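Local coordinates for enoyl-acyl carrier protein reductase (Uncultured bacterium, PDB 6KIA) that reduces enoyl-acyl carrier protein with NADH, probably as the last step of each fatty acid elongation cycle, and is linked to triclosan resistance, at residues 382-387 with 391-396; 302-307 with 377-382; 244-249 with 306-311. All coordinates share one frame; numbering follows the deposited sequence.

Interaction 1. Residues 382-387 with 391-396; sequences EITKMH and DALVTD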
loop_
_atom_site.group_PDB
_atom_site.type_symbol
_atom_site.label_atom_id
_atom_site.label_comp_id
_atom_site.label_asym_id
_atom_site.label_seq_id
_atom_site.Cartn_x
_atom_site.Cartn_y
_atom_site.Cartn_z
ATOM N N GLU A 382 16.732 -5.329 -17.795
ATOM C CA GLU A 382 16.607 -5.495 -19.246
ATOM C C GLU A 382 15.386 -4.759 -19.809
ATOM O O GLU A 382 15.459 -4.051 -20.844
ATOM C CB GLU A 382 16.516 -6.979 -19.635
ATOM C CG GLU A 382 17.796 -7.779 -19.476
ATOM C CD GLU A 382 17.561 -9.282 -19.545
ATOM O OE1 GLU A 382 16.522 -9.708 -20.096
ATOM O OE2 GLU A 382 18.422 -10.046 -19.058
ATOM N N ILE A 383 14.267 -4.916 -19.111
ATOM C CA ILE A 383 13.045 -4.286 -19.600
ATOM C C ILE A 383 13.185 -2.765 -19.504
ATOM O O ILE A 383 12.844 -2.048 -20.441
ATOM C CB ILE A 383 11.818 -4.769 -18.849
ATOM C CG1 ILE A 383 11.556 -6.223 -19.256
ATOM C CG2 ILE A 383 10.606 -3.890 -19.194
ATOM C CD1 ILE A 383 10.526 -6.901 -18.413
ATOM N N THR A 384 13.721 -2.257 -18.401
ATOM C CA THR A 384 13.958 -0.821 -18.335
ATOM C C THR A 384 14.856 -0.320 -19.471
ATOM O O THR A 384 14.611 0.756 -20.040
ATOM C CB THR A 384 14.564 -0.438 -16.987
ATOM O OG1 THR A 384 13.599 -0.735 -15.977
ATOM C CG2 THR A 384 14.890 1.051 -16.954
ATOM N N LYS A 385 15.842 -1.119 -19.866
ATOM C CA LYS A 385 16.715 -0.669 -20.943
ATOM C C LYS A 385 16.047 -0.765 -22.309
ATOM O O LYS A 385 16.564 -0.194 -23.288
ATOM C CB LYS A 385 18.015 -1.477 -20.979
ATOM C CG LYS A 385 18.903 -1.367 -19.749
ATOM C CD LYS A 385 20.154 -2.220 -19.958
ATOM C CE LYS A 385 20.788 -2.656 -18.647
ATOM N NZ LYS A 385 20.376 -1.799 -17.508
ATOM N N MET A 386 14.872 -1.401 -22.373
ATOM C CA MET A 386 14.085 -1.343 -23.618
ATOM C C MET A 386 13.428 0.014 -23.914
ATOM O O MET A 386 12.886 0.217 -25.005
ATOM C CB MET A 386 12.978 -2.393 -23.600
ATOM C CG MET A 386 13.471 -3.823 -23.615
ATOM S SD MET A 386 12.069 -4.905 -23.362
ATOM C CE MET A 386 12.881 -6.500 -23.336
ATOM N N HIS A 387 13.478 0.935 -22.955
ATOM C CA HIS A 387 12.734 2.187 -23.055
ATOM C C HIS A 387 13.522 3.323 -23.691
ATOM O O HIS A 387 14.746 3.408 -23.525
ATOM C CB HIS A 387 12.264 2.621 -21.662
ATOM C CG HIS A 387 11.152 1.782 -21.117
ATOM N ND1 HIS A 387 11.339 0.490 -20.677
ATOM C CD2 HIS A 387 9.836 2.053 -20.942
ATOM C CE1 HIS A 387 10.185 -0.000 -20.252
ATOM N NE2 HIS A 387 9.254 0.923 -20.418
ATOM N N ASP A 391 12.653 7.681 -17.690
ATOM C CA ASP A 391 11.699 8.519 -16.969
ATOM C C ASP A 391 10.301 8.445 -17.580
ATOM O O ASP A 391 9.376 9.117 -17.125
ATOM C CB ASP A 391 12.174 9.978 -16.943
ATOM C CG ASP A 391 13.528 10.146 -16.266
ATOM O OD1 ASP A 391 13.926 9.261 -15.476
ATOM O OD2 ASP A 391 14.195 11.172 -16.524
ATOM N N ALA A 392 10.153 7.637 -18.625
ATOM C CA ALA A 392 8.849 7.400 -19.230
ATOM C C ALA A 392 8.705 5.902 -19.476
ATOM O O ALA A 392 9.121 5.374 -20.520
ATOM C CB ALA A 392 8.684 8.189 -20.520
ATOM N N LEU A 393 8.112 5.225 -18.501
ATOM C CA LEU A 393 8.068 3.769 -18.482
ATOM C C LEU A 393 6.686 3.213 -18.757
ATOM O O LEU A 393 5.668 3.833 -18.423
ATOM C CB LEU A 393 8.529 3.256 -17.117
ATOM C CG LEU A 393 9.921 3.668 -16.652
ATOM C CD1 LEU A 393 10.090 3.294 -15.178
ATOM C CD2 LEU A 393 11.008 3.048 -17.547
ATOM N N VAL A 394 6.657 2.013 -19.322
ATOM C CA VAL A 394 5.422 1.264 -19.456
ATOM C C VAL A 394 4.725 1.133 -18.083
ATOM O O VAL A 394 3.491 1.248 -17.974
ATOM C CB VAL A 394 5.700 -0.131 -20.067
ATOM C CG1 VAL A 394 4.476 -1.012 -19.958
ATOM C CG2 VAL A 394 6.106 0.010 -21.558
ATOM N N THR A 395 5.517 0.887 -17.038
ATOM C CA THR A 395 4.928 0.717 -15.717
ATOM C C THR A 395 4.286 2.001 -15.199
ATOM O O THR A 395 3.432 1.927 -14.334
ATOM C CB THR A 395 5.938 0.213 -14.677
ATOM O OG1 THR A 395 7.039 1.122 -14.590
ATOM C CG2 THR A 395 6.428 -1.188 -15.052
ATOM N N ASP A 396 4.737 3.165 -15.670
ATOM C CA ASP A 396 4.076 4.433 -15.298
ATOM C C ASP A 396 2.621 4.413 -15.820
ATOM O O ASP A 396 1.647 4.702 -15.081
ATOM C CB ASP A 396 4.803 5.668 -15.866
ATOM C CG ASP A 396 6.223 5.837 -15.342
ATOM O OD1 ASP A 396 6.557 5.314 -14.255
ATOM O OD2 ASP A 396 7.012 6.537 -16.022
#
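His387 and Val394 are joined by the one hydrogen bond between residues 382-387 and 391-396. The backbone N of Val394 points at the ring nitrogen NE2 of His387 at 3.0 Å, almost straight at 176°, and meets it a little out of the ring plane. The other nitrogen faces home: ND1 of His387 donates to Ile383 O at 3.0 Å, nearly in the plane of the ring, with a second, weak bond to Thr384 O. Ile383 O also takes Met386 N, which arrives from the opposite face of the carbonyl plane. Histidine suits this place because a ring that donates at ND1 and accepts at NE2, consistent with its neutral form, links carbonyls near the end of helix 370-385 to Val394 N, the first N-H after the N-cap. Two bonded nitrogens also fix the rotation of the ring.

Packing contacts complete the grip. Leu393 lays CD2 over the centre of one His387 ring face, a CH-pi contact 3.8 Å from the centroid; chi1 of -58° with an extended chi2 brings that methyl over the ring. Val394 sets its methyl CG2 beside the bonded NE2 of His387, at 3.5 Å, and its side chain runs at about a right angle to the histidine. Further out, CG2 of Thr384 only grazes CD2 of Leu393.

A further bond belongs to the start of helix 394-413. Leu393, at the N-cap, cannot accept with its side chain, but its N donates to OD2 of Asp396, at N3, over 3.0 Å and from above the carboxylate plane. This is the reciprocal half of a capping box, found here at a short connection between consecutive helices 370-385 and 394-413.

Interaction 2. Residues 302-307 with 377-382; sequences VELSLF and IGTSDE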
loop_
_atom_site.group_PDB
_atom_site.type_symbol
_atom_site.label_atom_id
_atom_site.label_comp_id
_atom_site.label_asym_id
_atom_site.label_seq_id
_atom_site.Cartn_x
_atom_site.Cartn_y
_atom_site.Cartn_z
ATOM N N VAL A 302 9.329 -5.547 -8.402
ATOM C CA VAL A 302 7.913 -5.594 -8.048
ATOM C C VAL A 302 7.047 -5.345 -9.297
ATOM O O VAL A 302 5.976 -5.965 -9.492
ATOM C CB VAL A 302 7.582 -4.578 -6.904
ATOM C CG1 VAL A 302 7.679 -3.122 -7.372
ATOM C CG2 VAL A 302 6.190 -4.884 -6.277
ATOM N N GLU A 303 7.548 -4.476 -10.163
ATOM C CA GLU A 303 6.795 -4.049 -11.335
ATOM C C GLU A 303 6.697 -5.155 -12.406
ATOM O O GLU A 303 5.870 -5.073 -13.325
ATOM C CB GLU A 303 7.445 -2.788 -11.935
ATOM C CG GLU A 303 8.663 -3.085 -12.822
ATOM C CD GLU A 303 9.938 -3.443 -12.087
ATOM O OE1 GLU A 303 10.001 -3.340 -10.842
ATOM O OE2 GLU A 303 10.873 -3.914 -12.782
ATOM N N LEU A 304 7.533 -6.194 -12.298
ATOM C CA LEU A 304 7.460 -7.293 -13.246
ATOM C C LEU A 304 6.087 -7.921 -13.203
ATOM O O LEU A 304 5.598 -8.427 -14.241
ATOM C CB LEU A 304 8.534 -8.352 -12.947
ATOM C CG LEU A 304 9.965 -7.858 -13.105
ATOM C CD1 LEU A 304 10.889 -9.014 -12.783
ATOM C CD2 LEU A 304 10.232 -7.350 -14.530
ATOM N N SER A 305 5.445 -7.847 -12.032
ATOM C CA SER A 305 4.121 -8.456 -11.888
ATOM C C SER A 305 3.033 -7.707 -12.651
ATOM O O SER A 305 1.995 -8.274 -12.954
ATOM C CB SER A 305 3.736 -8.540 -10.414
ATOM O OG SER A 305 4.647 -9.376 -9.698
ATOM N N LEU A 306 3.300 -6.459 -13.005
ATOM C CA LEU A 306 2.266 -5.577 -13.536
ATOM C C LEU A 306 2.071 -5.689 -15.057
ATOM O O LEU A 306 0.956 -5.520 -15.555
ATOM C CB LEU A 306 2.606 -4.130 -13.146
ATOM C CG LEU A 306 1.702 -2.987 -13.611
ATOM C CD1 LEU A 306 0.286 -3.141 -13.049
ATOM C CD2 LEU A 306 2.339 -1.687 -13.132
ATOM N N PHE A 307 3.134 -6.003 -15.797
ATOM C CA PHE A 307 3.023 -6.015 -17.271
ATOM C C PHE A 307 1.892 -6.876 -17.861
ATOM O O PHE A 307 1.237 -6.453 -18.832
ATOM C CB PHE A 307 4.363 -6.437 -17.884
ATOM C CG PHE A 307 5.482 -5.481 -17.597
ATOM C CD1 PHE A 307 5.527 -4.241 -18.214
ATOM C CD2 PHE A 307 6.493 -5.826 -16.715
ATOM C CE1 PHE A 307 6.571 -3.345 -17.947
ATOM C CE2 PHE A 307 7.549 -4.953 -16.453
ATOM C CZ PHE A 307 7.600 -3.720 -17.065
ATOM N N ILE A 377 16.180 -9.142 -10.821
ATOM C CA ILE A 377 16.851 -7.880 -11.073
ATOM C C ILE A 377 17.358 -7.806 -12.514
ATOM O O ILE A 377 17.279 -6.747 -13.151
ATOM C CB ILE A 377 18.020 -7.679 -10.094
ATOM C CG1 ILE A 377 17.519 -7.796 -8.658
ATOM C CG2 ILE A 377 18.762 -6.369 -10.375
ATOM C CD1 ILE A 377 16.753 -6.601 -8.174
ATOM N N GLY A 378 17.844 -8.934 -13.036
ATOM C CA GLY A 378 18.285 -8.991 -14.417
ATOM C C GLY A 378 17.149 -8.661 -15.375
ATOM O O GLY A 378 17.305 -7.836 -16.297
ATOM N N THR A 379 16.002 -9.310 -15.162
ATOM C CA THR A 379 14.844 -9.091 -16.033
ATOM C C THR A 379 14.329 -7.644 -15.935
ATOM O O THR A 379 14.050 -6.977 -16.960
ATOM C CB THR A 379 13.709 -10.092 -15.701
ATOM O OG1 THR A 379 14.203 -11.448 -15.828
ATOM C CG2 THR A 379 12.538 -9.893 -16.629
ATOM N N SER A 380 14.215 -7.152 -14.705
ATOM C CA SER A 380 13.743 -5.786 -14.497
ATOM C C SER A 380 14.659 -4.765 -15.210
ATOM O O SER A 380 14.198 -3.845 -15.909
ATOM C CB SER A 380 13.651 -5.493 -12.984
ATOM O OG SER A 380 13.411 -4.115 -12.748
ATOM N N ASP A 381 15.961 -4.951 -15.056
ATOM C CA ASP A 381 16.946 -4.085 -15.696
ATOM C C ASP A 381 16.841 -4.120 -17.229
ATOM O O ASP A 381 16.885 -3.066 -17.889
ATOM C CB ASP A 381 18.352 -4.515 -15.256
ATOM C CG ASP A 381 18.728 -3.995 -13.871
ATOM O OD1 ASP A 381 17.866 -3.427 -13.156
ATOM O OD2 ASP A 381 19.885 -4.223 -13.468
ATOM N N GLU A 382 16.732 -5.329 -17.795
ATOM C CA GLU A 382 16.607 -5.495 -19.246
ATOM C C GLU A 382 15.386 -4.759 -19.809
ATOM O O GLU A 382 15.459 -4.051 -20.844
ATOM C CB GLU A 382 16.516 -6.979 -19.635
ATOM C CG GLU A 382 17.796 -7.779 -19.476
ATOM C CD GLU A 382 17.561 -9.282 -19.545
ATOM O OE1 GLU A 382 16.522 -9.708 -20.096
ATOM O OE2 GLU A 382 18.422 -10.046 -19.058
HETATM O O HOH W 1 11.167 -3.434 -15.488
#
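The carboxylate of Glu303 is met by Ser380 on the syn side of OE2, with the serine oxygen 18° out of the carboxylate plane. Its other oxygen, OE1, is taken by the backbone N of Gly301, so both ends of the flat group are held. A second flat group, the Phe307 ring, has a water at its edge, in the ring plane. The setting is a 3-10 segment of the loop between strand 283-287 and helix 309-315, packed on the side of helix 370-385; the Glu303 side chain is about 9 Å from the bound NADH. Leu304 and Ser380 have the nearest CA atoms, and Leu304 points at the helix.

The serine hydroxyl donates to the acid over 2.5 Å, a short bond. Ser380 holds OG anti to its own N (chi1 170°), which carries the hydroxyl off the helix toward the glutamate. Glu303 comes to meet it by a bent route: chi1 of 81° puts CG between N and the carbonyl carbon, and a turn at chi2 brings the carboxylate round. A small hydroxyl suits a buried acid here, since it can bond without filling much room.

Beside this polar pair, Leu304 sets CD2 3.8 Å from Ser380 CA and 4.0 Å from Thr379 CG2. Thr379 can offer its methyl because its own OG1 is bonded to Ile375 O, one turn back. Tyr349 of helix 339-351 and Ile383 of helix 370-385 also pack on Leu304, so a branched apolar side chain suits this position.

The water at the Phe307 edge bridges the two segments. It donates to Glu303 OE2 at 2.8 Å and to the carbonyl O of Ser380 at 3.1 Å, so OE2 accepts from the hydroxyl and the water alike.

Interaction 3. Residues 244-249 with 306-311; sequences TEILID and LFPLLK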
loop_
_atom_site.group_PDB
_atom_site.type_symbol
_atom_site.label_atom_id
_atom_site.label_comp_id
_atom_site.label_asym_id
_atom_site.label_seq_id
_atom_site.Cartn_x
_atom_site.Cartn_y
_atom_site.Cartn_z
ATOM N N THR A 244 -0.940 -11.154 -5.980
ATOM C CA THR A 244 -1.967 -10.779 -6.949
ATOM C C THR A 244 -2.110 -11.837 -8.062
ATOM O O THR A 244 -1.110 -12.405 -8.501
ATOM C CB THR A 244 -1.604 -9.417 -7.578
ATOM O OG1 THR A 244 -1.487 -8.435 -6.540
ATOM C CG2 THR A 244 -2.635 -8.983 -8.626
ATOM N N GLU A 245 -3.343 -12.105 -8.509
ATOM C CA GLU A 245 -3.520 -13.011 -9.647
ATOM C C GLU A 245 -3.302 -12.271 -10.945
ATOM O O GLU A 245 -3.936 -11.222 -11.234
ATOM C CB GLU A 245 -4.913 -13.645 -9.655
ATOM C CG GLU A 245 -5.213 -14.500 -8.445
ATOM C CD GLU A 245 -6.598 -15.124 -8.486
ATOM O OE1 GLU A 245 -7.576 -14.366 -8.568
ATOM O OE2 GLU A 245 -6.712 -16.366 -8.432
ATOM N N ILE A 246 -2.405 -12.817 -11.750
ATOM C CA ILE A 246 -2.096 -12.228 -13.034
ATOM C C ILE A 246 -2.116 -13.332 -14.093
ATOM O O ILE A 246 -2.003 -14.498 -13.739
ATOM C CB ILE A 246 -0.728 -11.521 -13.006
ATOM C CG1 ILE A 246 0.439 -12.537 -13.000
ATOM C CG2 ILE A 246 -0.641 -10.520 -11.838
ATOM C CD1 ILE A 246 1.829 -11.881 -12.941
ATOM N N LEU A 247 -2.219 -12.959 -15.366
ATOM C CA LEU A 247 -2.252 -13.940 -16.453
ATOM C C LEU A 247 -0.913 -14.665 -16.635
ATOM O O LEU A 247 0.078 -14.071 -17.048
ATOM C CB LEU A 247 -2.616 -13.254 -17.759
ATOM C CG LEU A 247 -4.125 -13.031 -17.827
ATOM C CD1 LEU A 247 -4.510 -12.171 -19.025
ATOM C CD2 LEU A 247 -4.848 -14.362 -17.912
ATOM N N ILE A 248 -0.925 -15.954 -16.316
ATOM C CA ILE A 248 0.191 -16.880 -16.557
ATOM C C ILE A 248 -0.426 -18.058 -17.322
ATOM O O ILE A 248 -1.401 -18.674 -16.858
ATOM C CB ILE A 248 0.863 -17.326 -15.229
ATOM C CG1 ILE A 248 1.471 -16.102 -14.527
ATOM C CG2 ILE A 248 1.959 -18.375 -15.502
ATOM C CD1 ILE A 248 1.971 -16.327 -13.096
ATOM N N ASP A 249 0.077 -18.303 -18.534
ATOM C CA ASP A 249 -0.442 -19.375 -19.377
ATOM C C ASP A 249 -1.952 -19.191 -19.621
ATOM O O ASP A 249 -2.729 -20.142 -19.531
ATOM C CB ASP A 249 -0.144 -20.730 -18.720
ATOM C CG ASP A 249 -0.183 -21.887 -19.700
ATOM O OD1 ASP A 249 -0.054 -21.647 -20.922
ATOM O OD2 ASP A 249 -0.323 -23.041 -19.236
ATOM N N LEU A 306 3.300 -6.459 -13.005
ATOM C CA LEU A 306 2.266 -5.577 -13.536
ATOM C C LEU A 306 2.071 -5.689 -15.057
ATOM O O LEU A 306 0.956 -5.520 -15.555
ATOM C CB LEU A 306 2.606 -4.130 -13.146
ATOM C CG LEU A 306 1.702 -2.987 -13.611
ATOM C CD1 LEU A 306 0.286 -3.141 -13.049
ATOM C CD2 LEU A 306 2.339 -1.687 -13.132
ATOM N N PHE A 307 3.134 -6.003 -15.797
ATOM C CA PHE A 307 3.023 -6.015 -17.271
ATOM C C PHE A 307 1.892 -6.876 -17.861
ATOM O O PHE A 307 1.237 -6.453 -18.832
ATOM C CB PHE A 307 4.363 -6.437 -17.884
ATOM C CG PHE A 307 5.482 -5.481 -17.597
ATOM C CD1 PHE A 307 5.527 -4.241 -18.214
ATOM C CD2 PHE A 307 6.493 -5.826 -16.715
ATOM C CE1 PHE A 307 6.571 -3.345 -17.947
ATOM C CE2 PHE A 307 7.549 -4.953 -16.453
ATOM C CZ PHE A 307 7.600 -3.720 -17.065
ATOM N N PRO A 308 1.633 -8.072 -17.282
ATOM C CA PRO A 308 0.546 -8.874 -17.857
ATOM C C PRO A 308 -0.848 -8.241 -17.732
ATOM O O PRO A 308 -1.789 -8.779 -18.318
ATOM C CB PRO A 308 0.627 -10.192 -17.063
ATOM C CG PRO A 308 2.048 -10.258 -16.594
ATOM C CD PRO A 308 2.412 -8.847 -16.283
ATOM N N LEU A 309 -0.984 -7.126 -17.013
ATOM C CA LEU A 309 -2.264 -6.388 -17.039
ATOM C C LEU A 309 -2.636 -6.050 -18.480
ATOM O O LEU A 309 -3.819 -6.014 -18.836
ATOM C CB LEU A 309 -2.184 -5.115 -16.168
ATOM C CG LEU A 309 -3.459 -4.268 -16.133
ATOM C CD1 LEU A 309 -4.581 -5.042 -15.408
ATOM C CD2 LEU A 309 -3.219 -2.896 -15.462
ATOM N N LEU A 310 -1.626 -5.829 -19.328
ATOM C CA LEU A 310 -1.904 -5.570 -20.753
ATOM C C LEU A 310 -2.719 -6.704 -21.396
ATOM O O LEU A 310 -3.690 -6.472 -22.141
ATOM C CB LEU A 310 -0.607 -5.345 -21.526
ATOM C CG LEU A 310 0.020 -3.962 -21.358
ATOM C CD1 LEU A 310 1.480 -3.929 -21.775
ATOM C CD2 LEU A 310 -0.791 -2.908 -22.109
ATOM N N LYS A 311 -2.340 -7.939 -21.085
ATOM C CA LYS A 311 -3.030 -9.081 -21.656
ATOM C C LYS A 311 -4.434 -9.182 -21.072
ATOM O O LYS A 311 -5.392 -9.502 -21.782
ATOM C CB LYS A 311 -2.220 -10.356 -21.391
ATOM C CG LYS A 311 -0.930 -10.396 -22.169
ATOM C CD LYS A 311 -0.220 -11.721 -21.987
ATOM C CE LYS A 311 1.011 -11.810 -22.863
ATOM N NZ LYS A 311 0.641 -11.764 -24.311
HETATM O O HOH W 2 -2.860 -10.215 -15.966
#
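CD1 of Ile246 comes to CG of the Pro308 ring at 4.0 Å, the two side chains crossing at a slant. The contact sets the strand 244-248 of a two-stranded antiparallel hairpin against the type I turn from Leu306 to Leu309, which leads into helix 309-315. Ile246 sends CG1 between its N and carbonyl carbon (chi1 74°), and with CD1 extended beyond it the chain stretches out as a thin arm to the proline. Pro308, its phi compatible with helix, lacks an N-H, which costs little near the start of a helix, and its ring gives a compact apolar surface. Its CB lies against the strand backbone, 3.9 Å from Leu247 O. Ile346 of helix 339-351 also packs on this proline.

Leu247 and Lys311 form the second pair, one helical turn further on. CD1 of Leu247 sits 3.6 Å from the carbonyl C of Lys311 and 3.8 Å from its CB, so the leucine leans on the backbone and the root of the lysine rather than on its amine. From CB the lysine runs extended away from the strand, with only a final bend at chi4 (-63°). Lysine fits this margin well, its methylene root serving as packing while the amine leaves the apolar contact; its side chain also touches Asp347.

The backbones are joined through one water: it accepts from Leu247 N at 2.9 Å and donates, weakly, to Pro308 O at 3.0 Å.

Residues 302-311 run through the middle of the set. Along the chain the three run in the order 3, 2, 1. Interactions 2 and 3 share Leu306 and Phe307, their centres about 13 Å apart. Interaction 2 uses helix 370-385, whose end opens interaction 1, with Glu382 common to both and centres about 9 Å apart; the centres of interactions 1 and 3 are about 17 Å apart. Phe307 ties them: its CZ packs on Thr395 CG2 at 3.4 Å and on Ile383 CG2. Together they join strand 244-248, the loop following strand 283-287 and helices 370-385 and 394-413 into one side of the protein, with the Glu303 side chain about 9 Å from the bound NADH.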